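Side-chain contact in GCN5-related N-acetyltransferase (Streptococcus suis, PDB 3G3S), which probably transfers an acetyl group from acetyl-coenzyme A to an acceptor amine, as expected of a GNAT-family protein: residues N132-C137 with D145-Y150. Sequence-based numbering, arbitrary orientation.
Sequences NLYETC and DLVGNY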
ATOM      1  N   ASN A 132      17.031  20.794  10.872  0.50 33.51           N
ATOM      2  CA  ASN A 132      18.326  21.452  10.645  0.50 33.28           C
ATOM      3  C   ASN A 132      19.412  20.505  10.146  0.50 30.13           C
ATOM      4  O   ASN A 132      20.188  20.875   9.270  0.50 31.65           O
ATOM      5  CB  ASN A 132      18.783  22.215  11.902  0.50 34.66           C
ATOM      6  CG  ASN A 132      18.007  23.511  12.118  0.50 36.38           C
ATOM      7  OD1 ASN A 132      17.031  23.800  11.419  0.50 39.95           O
ATOM      8  ND2 ASN A 132      18.454  24.306  13.085  0.50 47.46           N
ATOM      9  N   LEU A 133      19.466  19.294  10.692  1.00 29.07           N
ATOM     10  CA  LEU A 133      20.430  18.291  10.234  1.00 27.78           C
ATOM     11  C   LEU A 133      20.117  17.811   8.839  1.00 27.88           C
ATOM     12  O   LEU A 133      21.034  17.508   8.094  1.00 29.11           O
ATOM     13  CB  LEU A 133      20.509  17.145  11.213  1.00 27.32           C
ATOM     14  CG  LEU A 133      21.180  17.578  12.514  1.00 29.12           C
ATOM     15  CD1 LEU A 133      21.054  16.515  13.574  1.00 23.93           C
ATOM     16  CD2 LEU A 133      22.640  17.909  12.255  1.00 32.50           C
ATOM     17  N   TYR A 134      18.832  17.746   8.492  1.00 26.13           N
ATOM     18  CA  TYR A 134      18.439  17.456   7.112  1.00 27.77           C
ATOM     19  C   TYR A 134      19.233  18.382   6.174  1.00 26.98           C
ATOM     20  O   TYR A 134      19.939  17.926   5.269  1.00 27.29           O
ATOM     21  CB  TYR A 134      16.928  17.656   6.936  1.00 26.64           C
ATOM     22  CG  TYR A 134      16.417  17.630   5.500  1.00 26.78           C
ATOM     23  CD1 TYR A 134      16.371  18.793   4.751  1.00 27.99           C
ATOM     24  CD2 TYR A 134      15.966  16.449   4.911  1.00 28.29           C
ATOM     25  CE1 TYR A 134      15.918  18.793   3.451  1.00 27.46           C
ATOM     26  CE2 TYR A 134      15.514  16.433   3.595  1.00 27.03           C
ATOM     27  CZ  TYR A 134      15.485  17.615   2.880  1.00 21.77           C
ATOM     28  OH  TYR A 134      15.053  17.654   1.578  1.00 31.68           O
ATOM     29  N   GLU A 135      19.168  19.678   6.425  1.00 25.65           N
ATOM     30  CA  GLU A 135      19.845  20.637   5.557  1.00 28.53           C
ATOM     31  C   GLU A 135      21.366  20.457   5.551  1.00 29.15           C
ATOM     32  O   GLU A 135      22.011  20.559   4.504  1.00 28.85           O
ATOM     33  CB  GLU A 135      19.428  22.077   5.932  1.00 31.78           C
ATOM     34  CG  GLU A 135      17.905  22.391   5.709  1.00 33.87           C
ATOM     35  CD  GLU A 135      17.449  22.373   4.222  1.00 43.27           C
ATOM     36  OE1 GLU A 135      18.310  22.536   3.321  1.00 44.48           O
ATOM     37  OE2 GLU A 135      16.217  22.219   3.971  1.00 48.17           O
ATOM     38  N   THR A 136      21.936  20.150   6.717  1.00 28.71           N
ATOM     39  CA  THR A 136      23.368  19.948   6.842  1.00 28.20           C
ATOM     40  C   THR A 136      23.790  18.737   6.014  1.00 25.40           C
ATOM     41  O   THR A 136      24.832  18.777   5.388  1.00 25.13           O
ATOM     42  CB  THR A 136      23.780  19.757   8.321  1.00 28.18           C
ATOM     43  OG1 THR A 136      23.323  20.877   9.081  1.00 37.19           O
ATOM     44  CG2 THR A 136      25.298  19.657   8.484  1.00 27.05           C
ATOM     45  N   CYS A 137      22.982  17.669   6.026  1.00 27.62           N
ATOM     46  CA  CYS A 137      23.289  16.451   5.239  1.00 26.99           C
ATOM     47  C   CYS A 137      23.296  16.715   3.733  1.00 28.34           C
ATOM     48  O   CYS A 137      24.103  16.153   2.987  1.00 27.12           O
ATOM     49  CB  CYS A 137      22.304  15.335   5.530  1.00 25.56           C
ATOM     50  SG  CYS A 137      22.539  14.586   7.126  1.00 26.85           S
ATOM     51  N   ASP A 145      22.859  11.522   0.250  1.00 22.28           N
ATOM     52  CA  ASP A 145      21.923  10.410   0.086  1.00 23.49           C
ATOM     53  C   ASP A 145      21.255   9.971   1.389  1.00 23.25           C
ATOM     54  O   ASP A 145      20.315   9.176   1.362  1.00 21.85           O
ATOM     55  CB  ASP A 145      22.621   9.214  -0.552  1.00 25.90           C
ATOM     56  CG  ASP A 145      22.979   9.460  -1.997  1.00 33.83           C
ATOM     57  OD1 ASP A 145      22.386  10.374  -2.616  1.00 37.65           O
ATOM     58  OD2 ASP A 145      23.851   8.730  -2.503  1.00 42.81           O
ATOM     59  N   LEU A 146      21.731  10.472   2.524  1.00 25.68           N
ATOM     60  CA  LEU A 146      21.062  10.164   3.795  1.00 24.09           C
ATOM     61  C   LEU A 146      19.600  10.698   3.805  1.00 24.00           C
ATOM     62  O   LEU A 146      18.711  10.094   4.406  1.00 24.19           O
ATOM     63  CB  LEU A 146      21.853  10.741   4.955  1.00 23.64           C
ATOM     64  CG  LEU A 146      23.214  10.100   5.228  1.00 25.28           C
ATOM     65  CD1 LEU A 146      23.924  10.810   6.370  1.00 26.91           C
ATOM     66  CD2 LEU A 146      23.052   8.602   5.499  1.00 19.13           C
ATOM     67  N   VAL A 147      19.375  11.834   3.128  1.00 24.20           N
ATOM     68  CA  VAL A 147      18.080  12.484   3.070  1.00 23.31           C
ATOM     69  C   VAL A 147      17.637  12.974   1.694  1.00 25.52           C
ATOM     70  O   VAL A 147      16.460  13.285   1.525  1.00 25.34           O
ATOM     71  CB  VAL A 147      18.070  13.732   3.971  1.00 25.40           C
ATOM     72  CG1 VAL A 147      18.543  13.375   5.369  1.00 20.78           C
ATOM     73  CG2 VAL A 147      18.931  14.855   3.404  1.00 22.84           C
ATOM     74  N   GLY A 148      18.561  13.026   0.735  1.00 28.19           N
ATOM     75  CA  GLY A 148      18.305  13.635  -0.585  1.00 25.96           C
ATOM     76  C   GLY A 148      17.311  13.001  -1.520  1.00 29.09           C
ATOM     77  O   GLY A 148      16.949  13.607  -2.537  1.00 30.17           O
ATOM     78  N   ASN A 149      16.877  11.784  -1.230  1.00 29.33           N
ATOM     79  CA  ASN A 149      15.910  11.138  -2.088  1.00 30.74           C
ATOM     80  C   ASN A 149      14.496  11.581  -1.798  1.00 30.14           C
ATOM     81  O   ASN A 149      13.615  11.333  -2.595  1.00 29.34           O
ATOM     82  CB  ASN A 149      16.041   9.627  -1.970  1.00 32.82           C
ATOM     83  CG  ASN A 149      17.314   9.143  -2.565  1.00 36.87           C
ATOM     84  OD1 ASN A 149      17.582   9.388  -3.742  1.00 41.16           O
ATOM     85  ND2 ASN A 149      18.129   8.491  -1.762  1.00 46.67           N
ATOM     86  N   TYR A 150      14.287  12.247  -0.670  1.00 29.03           N
ATOM     87  CA  TYR A 150      12.976  12.729  -0.306  1.00 30.09           C
ATOM     88  C   TYR A 150      12.753  14.084  -1.012  1.00 32.89           C
ATOM     89  O   TYR A 150      13.697  14.803  -1.281  1.00 30.50           O
ATOM     90  CB  TYR A 150      12.829  12.758   1.226  1.00 30.28           C
ATOM     91  CG  TYR A 150      12.812  11.335   1.756  1.00 22.66           C
ATOM     92  CD1 TYR A 150      13.991  10.611   1.862  1.00 27.06           C
ATOM     93  CD2 TYR A 150      11.616  10.686   2.073  1.00 22.47           C
ATOM     94  CE1 TYR A 150      14.008   9.281   2.310  1.00 23.06           C
ATOM     95  CE2 TYR A 150      11.624   9.342   2.525  1.00 24.14           C
ATOM     96  CZ  TYR A 150      12.846   8.660   2.631  1.00 21.55           C
ATOM     97  OH  TYR A 150      12.931   7.347   3.027  1.00 27.05           O
TER
HETATM   98  O   HOH W   1      15.655  15.447   0.209  1.00 34.52           O
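Tyr134 turns its ring away from its own backbone N (chi1 170°), bringing the CD2-CE2 side against Val147, whose chi1 of -52°, measured to CG1, leaves CG2 flanked by its backbone N and carbonyl carbon and turned to the helix. The two side chains meet at a slant: Tyr134 CD2 lies 3.6 Å from Val147 CB, and Val147 CG2 also rests against Tyr134 O. A beta-branched valine suits this place because its CB and CG2 lie against Tyr134 CD2 and CE2, with CG1 near CD2 as well. Three residues on, Cys137 is slim enough for the loop to come close; its CB meets Val147 CG2 at 4.0 Å, and its SG meets Leu146 CD1 at 4.1 Å. Tyrosine adds a polar end to this apolar packing. Tyr134 OH donates to a water at 2.7 Å, and that water donates in turn to Val147 O and Tyr150 O, tying the helix to the two ends of the type I turn 147-150. This is buried packing of helix 131-139 on its following loop within the GNAT fold: Tyr134 and Val147 touch helix 153-159, while Cys137 reaches strand 162-167 and Leu146 strand 184-191 of the mixed sheet.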